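Local coordinates for protein SusD homolog (Bacteroides ovatus, PDB 4F53) that probably binds mucin O-glycans at the cell surface, as a SusD/RagB-family outer membrane lipoprotein with a TPR-like helical fold, at residues S72-T77 against D82-I87; R184-N187 against A192-K195; R336-A341 against F370-I375; D483-N488 against R507-A512. One frame throughout, in Å; residues are numbered along the deposited sequence.

Overall arrangement
Four contacts follow one another along a single chain of the mostly helical SusD/RagB fold. Contact 1 (72-77 with 82-87) and contact 4 (483-488 with 507-512) share one side of the molecule, their centres about 14 Å apart. They touch where Lys86 CE comes 3.7 Å from Asp483 OD2, and Pro80 and Met478 pack against side chains of both, so the start of helix 82-106 meets C-terminal parts of the chain. Contacts 2 and 3, centres about 16 Å apart and nearest atoms about 6 Å, lie at helices 190-207, 337-349 and 358-372. Contact 3 lies about 33 Å from contact 1, centre to centre, across the chain's centre.

Contact 1 of 4, residues S72-T77 against D82-I87; sequences SGRYAT and DDWKKI
The hydroxyl of Tyr75 donates a hydrogen bond to the backbone carbonyl of Trp84, with OH 2.5 Å from O. That is very short, and the exact length is doubtful. The bond ties the far end of the tyrosine to the first turn of the helix. Its ring gets there because CG stands anti to the carbonyl carbon (chi1 -54°), which carries the phenol across to the helix. On the way it passes obliquely by the indole of Trp84, ring planes 41° apart, a pairing that is neither a stack nor edge-to-face. The closest ring atom is Trp84 CE3, which lies over one face of the tyrosine ring near its rim, 3.5 Å from Tyr75 CE2. In the fold, this is the loop that follows strand 62-64, turning back onto the helix it leads into, helix 82-106. The tip of the indole reaches the loop backbone: Trp84 CZ3 is 3.6 Å from Arg74 CA, and Gly73 O sits over a face of the indole, 3.9 Å from Trp84 CH2. Arg74 lends only the root of its side chain, CB and CG, which runs alongside the indole; its guanidinium turns away to a salt bridge with Asp64 and hydrogen bonds with Ile309 O and Gln311. Tyr49 and Trp71 each make an edge-to-face pair with Trp84, while Leu53 and Met54 of helix 44-58 press on Tyr75.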
loop_
_atom_site.group_PDB
_atom_site.type_symbol
_atom_site.label_atom_id
_atom_site.label_comp_id
_atom_site.label_asym_id
_atom_site.label_seq_id
_atom_site.Cartn_x
_atom_site.Cartn_y
_atom_site.Cartn_z
ATOM N N SER A 72 20.117 -12.049 -7.050
ATOM C CA SER A 72 20.346 -13.318 -6.343
ATOM C C SER A 72 19.004 -13.868 -5.808
ATOM O O SER A 72 18.789 -15.083 -5.748
ATOM C CB SER A 72 21.339 -13.118 -5.203
ATOM O OG SER A 72 20.815 -12.237 -4.216
ATOM N N GLY A 73 18.112 -12.956 -5.446
ATOM C CA GLY A 73 16.784 -13.261 -4.940
ATOM C C GLY A 73 15.944 -12.014 -4.902
ATOM O O GLY A 73 16.423 -10.931 -5.266
ATOM N N ARG A 74 14.676 -12.155 -4.492
ATOM C CA ARG A 74 13.736 -11.030 -4.441
ATOM C C ARG A 74 12.863 -11.097 -3.192
ATOM O O ARG A 74 12.789 -12.140 -2.548
ATOM C CB ARG A 74 12.826 -11.028 -5.700
ATOM C CG ARG A 74 13.545 -11.061 -7.058
ATOM C CD ARG A 74 12.638 -10.678 -8.229
ATOM N NE ARG A 74 11.334 -11.348 -8.203
ATOM C CZ ARG A 74 11.111 -12.602 -8.587
ATOM N NH1 ARG A 74 12.109 -13.358 -9.024
ATOM N NH2 ARG A 74 9.889 -13.110 -8.536
ATOM N N TYR A 75 12.178 -9.999 -2.864
ATOM C CA TYR A 75 11.218 -9.983 -1.764
ATOM C C TYR A 75 10.095 -11.008 -2.032
ATOM O O TYR A 75 9.730 -11.759 -1.137
ATOM C CB TYR A 75 10.603 -8.585 -1.566
ATOM C CG TYR A 75 11.579 -7.440 -1.387
ATOM C CD1 TYR A 75 12.223 -7.229 -0.168
ATOM C CD2 TYR A 75 11.744 -6.479 -2.382
ATOM C CE1 TYR A 75 13.070 -6.132 0.026
ATOM C CE2 TYR A 75 12.562 -5.361 -2.191
ATOM C CZ TYR A 75 13.226 -5.192 -0.986
ATOM O OH TYR A 75 14.045 -4.095 -0.825
ATOM N N ALA A 76 9.589 -11.048 -3.288
ATOM C CA ALA A 76 8.499 -11.908 -3.742
ATOM C C ALA A 76 8.749 -13.379 -3.447
ATOM O O ALA A 76 7.817 -14.069 -3.044
ATOM C CB ALA A 76 8.260 -11.715 -5.236
ATOM N N THR A 77 9.994 -13.861 -3.640
ATOM C CA THR A 77 10.326 -15.271 -3.409
ATOM C C THR A 77 10.922 -15.471 -1.986
ATOM O O THR A 77 11.361 -16.559 -1.654
ATOM C CB THR A 77 11.218 -15.805 -4.555
ATOM O OG1 THR A 77 12.348 -14.946 -4.727
ATOM C CG2 THR A 77 10.457 -15.915 -5.861
ATOM N N ASP A 82 20.938 -8.974 1.424
ATOM C CA ASP A 82 21.127 -8.103 2.577
ATOM C C ASP A 82 20.937 -6.618 2.176
ATOM O O ASP A 82 20.302 -5.880 2.923
ATOM C CB ASP A 82 22.504 -8.348 3.222
ATOM C CG ASP A 82 22.547 -9.510 4.219
ATOM O OD1 ASP A 82 21.462 -9.931 4.706
ATOM O OD2 ASP A 82 23.668 -9.951 4.568
ATOM N N ASP A 83 21.390 -6.218 0.963
ATOM C CA ASP A 83 21.230 -4.853 0.436
ATOM C C ASP A 83 19.765 -4.486 0.230
ATOM O O ASP A 83 19.386 -3.358 0.533
ATOM C CB ASP A 83 21.996 -4.660 -0.889
ATOM C CG ASP A 83 23.498 -4.905 -0.814
ATOM O OD1 ASP A 83 24.086 -4.710 0.284
ATOM O OD2 ASP A 83 24.091 -5.272 -1.859
ATOM N N TRP A 84 18.945 -5.420 -0.283
ATOM C CA TRP A 84 17.505 -5.190 -0.486
ATOM C C TRP A 84 16.766 -5.103 0.849
ATOM O O TRP A 84 15.753 -4.412 0.950
ATOM C CB TRP A 84 16.881 -6.310 -1.330
ATOM C CG TRP A 84 17.155 -6.241 -2.812
ATOM C CD1 TRP A 84 18.306 -5.833 -3.428
ATOM C CD2 TRP A 84 16.271 -6.676 -3.860
ATOM N NE1 TRP A 84 18.185 -5.965 -4.791
ATOM C CE2 TRP A 84 16.953 -6.494 -5.084
ATOM C CE3 TRP A 84 14.981 -7.242 -3.877
ATOM C CZ2 TRP A 84 16.379 -6.832 -6.313
ATOM C CZ3 TRP A 84 14.416 -7.568 -5.093
ATOM C CH2 TRP A 84 15.120 -7.380 -6.293
ATOM N N LYS A 85 17.242 -5.834 1.862
ATOM C CA LYS A 85 16.619 -5.846 3.182
ATOM C C LYS A 85 16.903 -4.545 3.964
ATOM O O LYS A 85 16.160 -4.213 4.885
ATOM C CB LYS A 85 17.073 -7.073 3.974
ATOM C CG LYS A 85 16.441 -8.343 3.429
ATOM C CD LYS A 85 16.596 -9.527 4.344
ATOM C CE LYS A 85 17.824 -10.329 4.050
ATOM N NZ LYS A 85 17.909 -11.500 4.950
ATOM N N LYS A 86 17.928 -3.784 3.554
ATOM C CA LYS A 86 18.293 -2.532 4.219
ATOM C C LYS A 86 17.412 -1.341 3.759
ATOM O O LYS A 86 17.035 -0.500 4.577
ATOM C CB LYS A 86 19.781 -2.245 3.955
ATOM C CG LYS A 86 20.396 -1.173 4.817
ATOM C CD LYS A 86 21.911 -1.149 4.656
ATOM C CE LYS A 86 22.599 -0.074 5.478
ATOM N NZ LYS A 86 22.468 1.280 4.871
ATOM N N ILE A 87 17.095 -1.282 2.466
ATOM C CA ILE A 87 16.398 -0.174 1.829
ATOM C C ILE A 87 15.017 0.160 2.458
ATOM O O ILE A 87 14.845 1.351 2.738
ATOM C CB ILE A 87 16.333 -0.382 0.280
ATOM C CG1 ILE A 87 17.770 -0.444 -0.272
ATOM C CG2 ILE A 87 15.528 0.757 -0.432
ATOM C CD1 ILE A 87 17.909 -1.104 -1.604
#

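Contact 2 of 4, residues R184-N187 against A192-K195; sequences RIYN and AWYK
This is a buried aromatic contact, with Tyr186 and Trp193 meeting edge-to-face where the loop ahead of helix 190-207 folds back on that helix's early turns. The rings are almost perpendicular, planes at 81° and centroids 4.8 Å apart. The phenol presents its edge: Tyr186 CD2 sits over the middle of the indole face, 3.4 Å from Trp193 CE2. Its CG, anti to the carbonyl carbon (chi1 -66°), sets the ring with both faces covered. Over one comes Ala192 CB, a CH-pi contact 3.6 Å from the centre of the Tyr186 ring; over the opposite face lies the CG2 methyl of Ile185, the residue next to it in the chain. Ile185 also reaches the benzo part of the indole, with its CB 3.9 Å from Trp193 CZ2, its side chain crossing the tryptophan at about a right angle. The polar ends are held from outside, Tyr186 OH by Asp239 O and Trp193 NE1 by Asp183 OD2. The other oxygen of Asp183 accepts from the backbone N of both Ile185 and Tyr186, so one carboxylate fixes loop and indole together. An Asx turn at Asp183 thus leads into a T-shaped tyrosine-tryptophan pair that pins the loop to its helix.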
loop_
_atom_site.group_PDB
_atom_site.type_symbol
_atom_site.label_atom_id
_atom_site.label_comp_id
_atom_site.label_asym_id
_atom_site.label_seq_id
_atom_site.Cartn_x
_atom_site.Cartn_y
_atom_site.Cartn_z
ATOM N N ARG A 184 2.468 19.852 -3.749
ATOM C CA ARG A 184 2.200 19.289 -5.074
ATOM C C ARG A 184 1.052 18.281 -5.030
ATOM O O ARG A 184 0.842 17.541 -5.992
ATOM C CB ARG A 184 3.475 18.643 -5.658
ATOM C CG ARG A 184 4.631 19.620 -5.799
ATOM C CD ARG A 184 5.880 18.974 -6.407
ATOM N NE ARG A 184 5.713 18.706 -7.839
ATOM C CZ ARG A 184 5.832 19.622 -8.798
ATOM N NH1 ARG A 184 6.132 20.878 -8.493
ATOM N NH2 ARG A 184 5.628 19.295 -10.061
ATOM N N ILE A 185 0.282 18.278 -3.936
ATOM C CA ILE A 185 -0.864 17.394 -3.795
ATOM C C ILE A 185 -2.166 18.202 -3.824
ATOM O O ILE A 185 -3.050 17.879 -4.618
ATOM C CB ILE A 185 -0.756 16.483 -2.521
ATOM C CG1 ILE A 185 0.424 15.474 -2.677
ATOM C CG2 ILE A 185 -2.096 15.749 -2.244
ATOM C CD1 ILE A 185 0.697 14.600 -1.516
ATOM N N TYR A 186 -2.310 19.203 -2.942
ATOM C CA TYR A 186 -3.539 19.995 -2.828
ATOM C C TYR A 186 -3.340 21.478 -3.129
ATOM O O TYR A 186 -4.296 22.261 -3.007
ATOM C CB TYR A 186 -4.160 19.840 -1.438
ATOM C CG TYR A 186 -4.674 18.449 -1.148
ATOM C CD1 TYR A 186 -5.603 17.833 -1.994
ATOM C CD2 TYR A 186 -4.335 17.794 0.029
ATOM C CE1 TYR A 186 -6.138 16.578 -1.691
ATOM C CE2 TYR A 186 -4.831 16.522 0.323
ATOM C CZ TYR A 186 -5.755 15.934 -0.526
ATOM O OH TYR A 186 -6.270 14.716 -0.209
ATOM N N ASN A 187 -2.116 21.855 -3.547
ATOM C CA ASN A 187 -1.731 23.214 -3.938
ATOM C C ASN A 187 -2.051 24.263 -2.870
ATOM O O ASN A 187 -2.539 25.342 -3.197
ATOM C CB ASN A 187 -2.382 23.601 -5.285
ATOM C CG ASN A 187 -2.155 22.580 -6.368
ATOM O OD1 ASN A 187 -3.101 21.941 -6.849
ATOM N ND2 ASN A 187 -0.892 22.366 -6.730
ATOM N N ALA A 192 -8.493 20.697 2.226
ATOM C CA ALA A 192 -8.252 19.407 1.578
ATOM C C ALA A 192 -7.341 18.520 2.472
ATOM O O ALA A 192 -7.552 17.318 2.547
ATOM C CB ALA A 192 -7.631 19.616 0.210
ATOM N N TRP A 193 -6.387 19.139 3.198
ATOM C CA TRP A 193 -5.469 18.488 4.139
ATOM C C TRP A 193 -6.199 18.062 5.403
ATOM O O TRP A 193 -5.831 17.053 5.998
ATOM C CB TRP A 193 -4.273 19.412 4.475
ATOM C CG TRP A 193 -3.226 19.369 3.405
ATOM C CD1 TRP A 193 -2.845 20.395 2.592
ATOM C CD2 TRP A 193 -2.464 18.220 2.989
ATOM N NE1 TRP A 193 -1.882 19.966 1.707
ATOM C CE2 TRP A 193 -1.665 18.624 1.896
ATOM C CE3 TRP A 193 -2.447 16.859 3.375
ATOM C CZ2 TRP A 193 -0.818 17.738 1.222
ATOM C CZ3 TRP A 193 -1.612 15.980 2.699
ATOM C CH2 TRP A 193 -0.795 16.424 1.655
ATOM N N TYR A 194 -7.226 18.834 5.803
ATOM C CA TYR A 194 -8.118 18.556 6.936
ATOM C C TYR A 194 -8.846 17.247 6.674
ATOM O O TYR A 194 -8.888 16.395 7.559
ATOM C CB TYR A 194 -9.123 19.715 7.139
ATOM C CG TYR A 194 -10.083 19.500 8.292
ATOM C CD1 TYR A 194 -9.686 19.729 9.608
ATOM C CD2 TYR A 194 -11.388 19.059 8.069
ATOM C CE1 TYR A 194 -10.565 19.533 10.675
ATOM C CE2 TYR A 194 -12.272 18.843 9.133
ATOM C CZ TYR A 194 -11.857 19.093 10.433
ATOM O OH TYR A 194 -12.710 18.899 11.495
ATOM N N LYS A 195 -9.396 17.078 5.444
ATOM C CA LYS A 195 -10.096 15.853 5.026
ATOM C C LYS A 195 -9.145 14.681 4.964
ATOM O O LYS A 195 -9.520 13.586 5.365
ATOM C CB LYS A 195 -10.779 16.032 3.651
ATOM C CG LYS A 195 -11.910 17.057 3.674
ATOM C CD LYS A 195 -12.685 16.975 2.391
ATOM C CE LYS A 195 -13.463 18.235 2.134
ATOM N NZ LYS A 195 -14.269 18.113 0.893
#

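Contact 3 of 4, residues R336-A341 against F370-I375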
loop_
_atom_site.group_PDB
_atom_site.type_symbol
_atom_site.label_atom_id
_atom_site.label_comp_id
_atom_site.label_asym_id
_atom_site.label_seq_id
_atom_site.Cartn_x
_atom_site.Cartn_y
_atom_site.Cartn_z
ATOM N N ARG A 336 -6.539 7.582 -2.077
ATOM C CA ARG A 336 -7.774 7.674 -2.855
ATOM C C ARG A 336 -8.990 7.878 -1.972
ATOM O O ARG A 336 -9.080 7.278 -0.897
ATOM C CB ARG A 336 -7.981 6.389 -3.663
ATOM C CG ARG A 336 -6.887 6.062 -4.664
ATOM C CD ARG A 336 -7.490 5.078 -5.625
ATOM N NE ARG A 336 -6.584 4.605 -6.670
ATOM C CZ ARG A 336 -6.410 5.203 -7.842
ATOM N NH1 ARG A 336 -6.999 6.357 -8.100
ATOM N NH2 ARG A 336 -5.603 4.675 -8.747
ATOM N N ALA A 337 -9.957 8.669 -2.459
ATOM C CA ALA A 337 -11.251 8.893 -1.779
ATOM C C ALA A 337 -12.060 7.598 -1.759
ATOM O O ALA A 337 -12.758 7.365 -0.796
ATOM C CB ALA A 337 -12.050 10.004 -2.476
ATOM N N SER A 338 -11.937 6.737 -2.791
ATOM C CA SER A 338 -12.648 5.452 -2.823
ATOM C C SER A 338 -12.252 4.557 -1.613
ATOM O O SER A 338 -13.119 3.873 -1.075
ATOM C CB SER A 338 -12.420 4.725 -4.148
ATOM O OG SER A 338 -11.064 4.342 -4.271
ATOM N N GLU A 339 -10.987 4.636 -1.136
ATOM C CA GLU A 339 -10.495 3.889 0.053
ATOM C C GLU A 339 -11.304 4.283 1.321
ATOM O O GLU A 339 -11.710 3.416 2.078
ATOM C CB GLU A 339 -8.989 4.147 0.270
ATOM C CG GLU A 339 -8.395 3.397 1.462
ATOM C CD GLU A 339 -7.006 3.798 1.937
ATOM O OE1 GLU A 339 -6.134 4.132 1.099
ATOM O OE2 GLU A 339 -6.777 3.731 3.164
ATOM N N VAL A 340 -11.604 5.574 1.474
ATOM C CA VAL A 340 -12.356 6.136 2.589
ATOM C C VAL A 340 -13.793 5.608 2.583
ATOM O O VAL A 340 -14.312 5.242 3.636
ATOM C CB VAL A 340 -12.299 7.692 2.551
ATOM C CG1 VAL A 340 -13.220 8.302 3.605
ATOM C CG2 VAL A 340 -10.857 8.178 2.730
ATOM N N ALA A 341 -14.421 5.528 1.403
ATOM C CA ALA A 341 -15.772 4.982 1.305
ATOM C C ALA A 341 -15.781 3.478 1.721
ATOM O O ALA A 341 -16.677 3.046 2.463
ATOM C CB ALA A 341 -16.325 5.179 -0.093
ATOM N N PHE A 370 -14.673 4.246 -10.148
ATOM C CA PHE A 370 -15.028 4.446 -11.569
ATOM C C PHE A 370 -14.724 5.915 -11.990
ATOM O O PHE A 370 -14.033 6.142 -12.973
ATOM C CB PHE A 370 -16.500 4.094 -11.805
ATOM C CG PHE A 370 -16.741 2.646 -12.174
ATOM C CD1 PHE A 370 -16.192 1.612 -11.411
ATOM C CD2 PHE A 370 -17.547 2.313 -13.259
ATOM C CE1 PHE A 370 -16.439 0.279 -11.734
ATOM C CE2 PHE A 370 -17.776 0.977 -13.594
ATOM C CZ PHE A 370 -17.242 -0.031 -12.816
ATOM N N GLU A 371 -15.181 6.884 -11.189
ATOM C CA GLU A 371 -14.948 8.314 -11.393
ATOM C C GLU A 371 -13.447 8.640 -11.372
ATOM O O GLU A 371 -12.978 9.390 -12.215
ATOM C CB GLU A 371 -15.684 9.112 -10.314
ATOM C CG GLU A 371 -15.732 10.603 -10.581
ATOM C CD GLU A 371 -16.564 11.393 -9.592
ATOM O OE1 GLU A 371 -17.265 10.777 -8.751
ATOM O OE2 GLU A 371 -16.502 12.643 -9.657
ATOM N N GLU A 372 -12.694 8.074 -10.426
ATOM C CA GLU A 372 -11.240 8.282 -10.319
ATOM C C GLU A 372 -10.515 7.817 -11.592
ATOM O O GLU A 372 -9.443 8.313 -11.910
ATOM C CB GLU A 372 -10.677 7.476 -9.119
ATOM C CG GLU A 372 -10.947 8.076 -7.748
ATOM C CD GLU A 372 -10.834 7.164 -6.536
ATOM O OE1 GLU A 372 -10.594 5.939 -6.677
ATOM O OE2 GLU A 372 -11.008 7.696 -5.421
ATOM N N ASN A 373 -11.091 6.824 -12.300
ATOM C CA ASN A 373 -10.476 6.200 -13.463
ATOM C C ASN A 373 -11.125 6.635 -14.760
ATOM O O ASN A 373 -10.853 6.036 -15.803
ATOM C CB ASN A 373 -10.498 4.678 -13.292
ATOM C CG ASN A 373 -9.501 4.231 -12.238
ATOM O OD1 ASN A 373 -8.292 4.339 -12.410
ATOM N ND2 ASN A 373 -9.970 3.821 -11.080
ATOM N N GLY A 374 -11.912 7.721 -14.694
ATOM C CA GLY A 374 -12.567 8.341 -15.839
ATOM C C GLY A 374 -13.634 7.506 -16.502
ATOM O O GLY A 374 -13.941 7.747 -17.663
ATOM N N ILE A 375 -14.226 6.532 -15.783
ATOM C CA ILE A 375 -15.275 5.696 -16.366
ATOM C C ILE A 375 -16.622 6.381 -16.132
ATOM O O ILE A 375 -17.054 6.551 -15.003
ATOM C CB ILE A 375 -15.208 4.240 -15.844
ATOM C CG1 ILE A 375 -13.820 3.662 -16.136
ATOM C CG2 ILE A 375 -16.324 3.385 -16.476
ATOM C CD1 ILE A 375 -13.512 2.593 -15.366
HETATM O O HOH W 1 -5.538 5.141 -11.851
HETATM O O HOH W 2 -9.769 9.944 -5.116
#
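The carboxylate of Glu372 takes two hydrogen bonds from Ser338, one on each oxygen. Ser338 N lies 2.9 Å from Glu372 OE2, with a bend to 153° at the hydrogen, and meets it on the syn side, somewhat out of the carboxylate plane. Ser338 OG donates to Glu372 OE1 at 2.9 Å, onto the syn lone pair of that oxygen. With chi1 at 66°, OG sits between the backbone N and the carbonyl carbon, so the hydroxyl and the residue's own N-H can grip one oxygen each. The glutamate chain is extended beyond CG, carrying its carboxylate across to the start of the other helix, whose dipole probably favours the negative charge.

Charge pairing is looser. Arg336 passes the acid at a slant, its CD rather than its guanidinium coming closest to OE1. Arg336 NH1 is 3.9 Å from Glu372 OE1, a long salt bridge, and the guanidinium has a stronger partner in Phe439 O, bonded to NH2.

Two waters bridge the segments. One accepts from Ala337 N at 3.0 Å and donates to Glu372 OE2 at 2.6 Å; the other accepts from Arg336 NH2 at 3.1 Å and donates to Asn373 OD1 at 2.9 Å.

Just past Glu372 its helix ends in a Schellman motif, with Ile375 N bonded to Phe370 O, Gly374 N to Glu371 O, and Gly374 at positive phi. The contact therefore joins the beginning of helix 337-349, right after strand 332-335, to the end of helix 358-372, the next helix along the chain; helix 423-438 packs against Arg336, Ser338 and Glu339.

Contact 4 of 4, residues D483-N488 against R507-A512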
loop_
_atom_site.group_PDB
_atom_site.type_symbol
_atom_site.label_atom_id
_atom_site.label_comp_id
_atom_site.label_asym_id
_atom_site.label_seq_id
_atom_site.Cartn_x
_atom_site.Cartn_y
_atom_site.Cartn_z
ATOM N N ASP A 483 22.719 -5.207 9.763
ATOM C CA ASP A 483 23.613 -4.093 10.123
ATOM C C ASP A 483 23.146 -3.355 11.357
ATOM O O ASP A 483 23.974 -2.765 12.055
ATOM C CB ASP A 483 23.734 -3.081 8.963
ATOM C CG ASP A 483 24.725 -3.443 7.865
ATOM O OD1 ASP A 483 25.730 -4.126 8.170
ATOM O OD2 ASP A 483 24.526 -2.990 6.706
ATOM N N GLU A 484 21.825 -3.373 11.626
ATOM C CA GLU A 484 21.251 -2.709 12.797
ATOM C C GLU A 484 21.582 -3.498 14.061
ATOM O O GLU A 484 21.808 -2.884 15.107
ATOM C CB GLU A 484 19.741 -2.450 12.636
ATOM C CG GLU A 484 19.431 -1.390 11.587
ATOM C CD GLU A 484 20.297 -0.141 11.628
ATOM O OE1 GLU A 484 20.350 0.511 12.694
ATOM O OE2 GLU A 484 20.950 0.165 10.603
ATOM N N TYR A 485 21.730 -4.832 13.953
ATOM C CA TYR A 485 22.176 -5.676 15.066
ATOM C C TYR A 485 23.637 -5.370 15.406
ATOM O O TYR A 485 24.046 -5.569 16.544
ATOM C CB TYR A 485 22.064 -7.157 14.695
ATOM C CG TYR A 485 20.700 -7.779 14.856
ATOM C CD1 TYR A 485 19.753 -7.706 13.834
ATOM C CD2 TYR A 485 20.398 -8.561 15.969
ATOM C CE1 TYR A 485 18.523 -8.351 13.942
ATOM C CE2 TYR A 485 19.154 -9.174 16.109
ATOM C CZ TYR A 485 18.226 -9.078 15.088
ATOM O OH TYR A 485 17.039 -9.744 15.208
ATOM N N ARG A 486 24.437 -4.919 14.414
ATOM C CA ARG A 486 25.848 -4.642 14.662
ATOM C C ARG A 486 26.092 -3.212 15.152
ATOM O O ARG A 486 26.907 -3.024 16.046
ATOM C CB ARG A 486 26.693 -4.955 13.429
ATOM C CG ARG A 486 26.815 -6.455 13.218
ATOM C CD ARG A 486 27.682 -6.820 12.042
ATOM N NE ARG A 486 26.910 -7.528 11.025
ATOM C CZ ARG A 486 26.496 -6.972 9.896
ATOM N NH1 ARG A 486 26.797 -5.711 9.622
ATOM N NH2 ARG A 486 25.793 -7.679 9.022
ATOM N N GLU A 487 25.369 -2.229 14.622
ATOM C CA GLU A 487 25.510 -0.823 15.009
ATOM C C GLU A 487 24.615 -0.409 16.189
ATOM O O GLU A 487 24.905 0.607 16.823
ATOM C CB GLU A 487 25.193 0.092 13.812
ATOM C CG GLU A 487 26.161 -0.065 12.655
ATOM C CD GLU A 487 26.295 1.101 11.693
ATOM O OE1 GLU A 487 25.314 1.860 11.504
ATOM O OE2 GLU A 487 27.383 1.220 11.084
ATOM N N ASN A 488 23.533 -1.161 16.489
ATOM C CA ASN A 488 22.576 -0.777 17.551
ATOM C C ASN A 488 21.978 -2.010 18.293
ATOM O O ASN A 488 20.789 -2.031 18.596
ATOM C CB ASN A 488 21.441 0.049 16.882
ATOM C CG ASN A 488 20.601 0.895 17.806
ATOM O OD1 ASN A 488 21.046 1.373 18.863
ATOM N ND2 ASN A 488 19.368 1.136 17.390
ATOM N N ARG A 507 7.241 -15.738 15.796
ATOM C CA ARG A 507 8.111 -16.517 14.904
ATOM C C ARG A 507 9.533 -15.916 14.785
ATOM O O ARG A 507 10.231 -16.193 13.809
ATOM C CB ARG A 507 7.463 -16.638 13.496
ATOM C CG ARG A 507 6.090 -17.313 13.447
ATOM C CD ARG A 507 6.152 -18.780 13.863
ATOM N NE ARG A 507 4.855 -19.441 13.724
ATOM C CZ ARG A 507 3.900 -19.454 14.645
ATOM N NH1 ARG A 507 4.073 -18.830 15.803
ATOM N NH2 ARG A 507 2.763 -20.090 14.416
ATOM N N GLY A 508 9.938 -15.123 15.781
ATOM C CA GLY A 508 11.250 -14.475 15.835
ATOM C C GLY A 508 11.339 -13.277 14.914
ATOM O O GLY A 508 10.317 -12.831 14.355
ATOM N N ASP A 509 12.563 -12.755 14.719
ATOM C CA ASP A 509 12.771 -11.626 13.815
ATOM C C ASP A 509 12.814 -12.163 12.396
ATOM O O ASP A 509 13.880 -12.249 11.773
ATOM C CB ASP A 509 14.038 -10.826 14.181
ATOM C CG ASP A 509 14.283 -9.600 13.322
ATOM O OD1 ASP A 509 13.306 -9.091 12.702
ATOM O OD2 ASP A 509 15.437 -9.151 13.259
ATOM N N THR A 510 11.635 -12.579 11.899
ATOM C CA THR A 510 11.511 -13.141 10.566
ATOM C C THR A 510 10.306 -12.517 9.855
ATOM O O THR A 510 9.556 -11.731 10.446
ATOM C CB THR A 510 11.383 -14.684 10.615
ATOM O OG1 THR A 510 10.077 -15.050 11.013
ATOM C CG2 THR A 510 12.430 -15.385 11.500
HETATM N N MSE A 511 10.090 -12.937 8.609
HETATM C CA MSE A 511 8.953 -12.528 7.799
HETATM C C MSE A 511 7.633 -13.156 8.274
HETATM O O MSE A 511 6.568 -12.726 7.842
HETATM C CB MSE A 511 9.203 -12.940 6.349
HETATM C CG MSE A 511 10.207 -12.063 5.635
HETATM SE SE MSE A 511 10.276 -12.581 3.756
HETATM C CE MSE A 511 11.655 -11.313 3.116
ATOM N N ALA A 512 7.696 -14.163 9.170
ATOM C CA ALA A 512 6.552 -14.957 9.605
ATOM C C ALA A 512 5.854 -14.378 10.812
ATOM O O ALA A 512 4.683 -14.724 11.051
ATOM C CB ALA A 512 7.001 -16.384 9.883
#
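One side-chain hydrogen bond spans the contact: Tyr485 OH donates to Asp509 OD2 at 2.6 Å. The two side chains approach from opposite directions, and the carboxylate oxygen lies at the edge of the phenol ring, in its plane, 3.3 Å from Tyr485 CE1. The hydroxyl comes to OD2 on the anti side, 20° out of the carboxylate plane. With its CG anti to the backbone N (chi1 -177°), Asp509 extends its acid group toward the helix. The other oxygen, OD1, is held by a salt bridge to Arg477 and a hydrogen bond from Tyr480 N, so both oxygens are engaged and the acid's rotation is limited.

In the fold, Tyr485 belongs to the short helix 482-487 and Asp509 to the loop beyond helix 489-502, so the bond closes the chain over that intervening helix, where Val496 packs against both residues.

Two tight turns shape the loop side. Asp509 is the centre of an inverse gamma turn, with a weak bond from Thr510 N to Gly508 O. Directly after it, Thr510 OG1 accepts from Ala512 N at 3.1 Å, an ST turn, while the selenomethionine at Met511 packs on Pro80, Val469 and Met478.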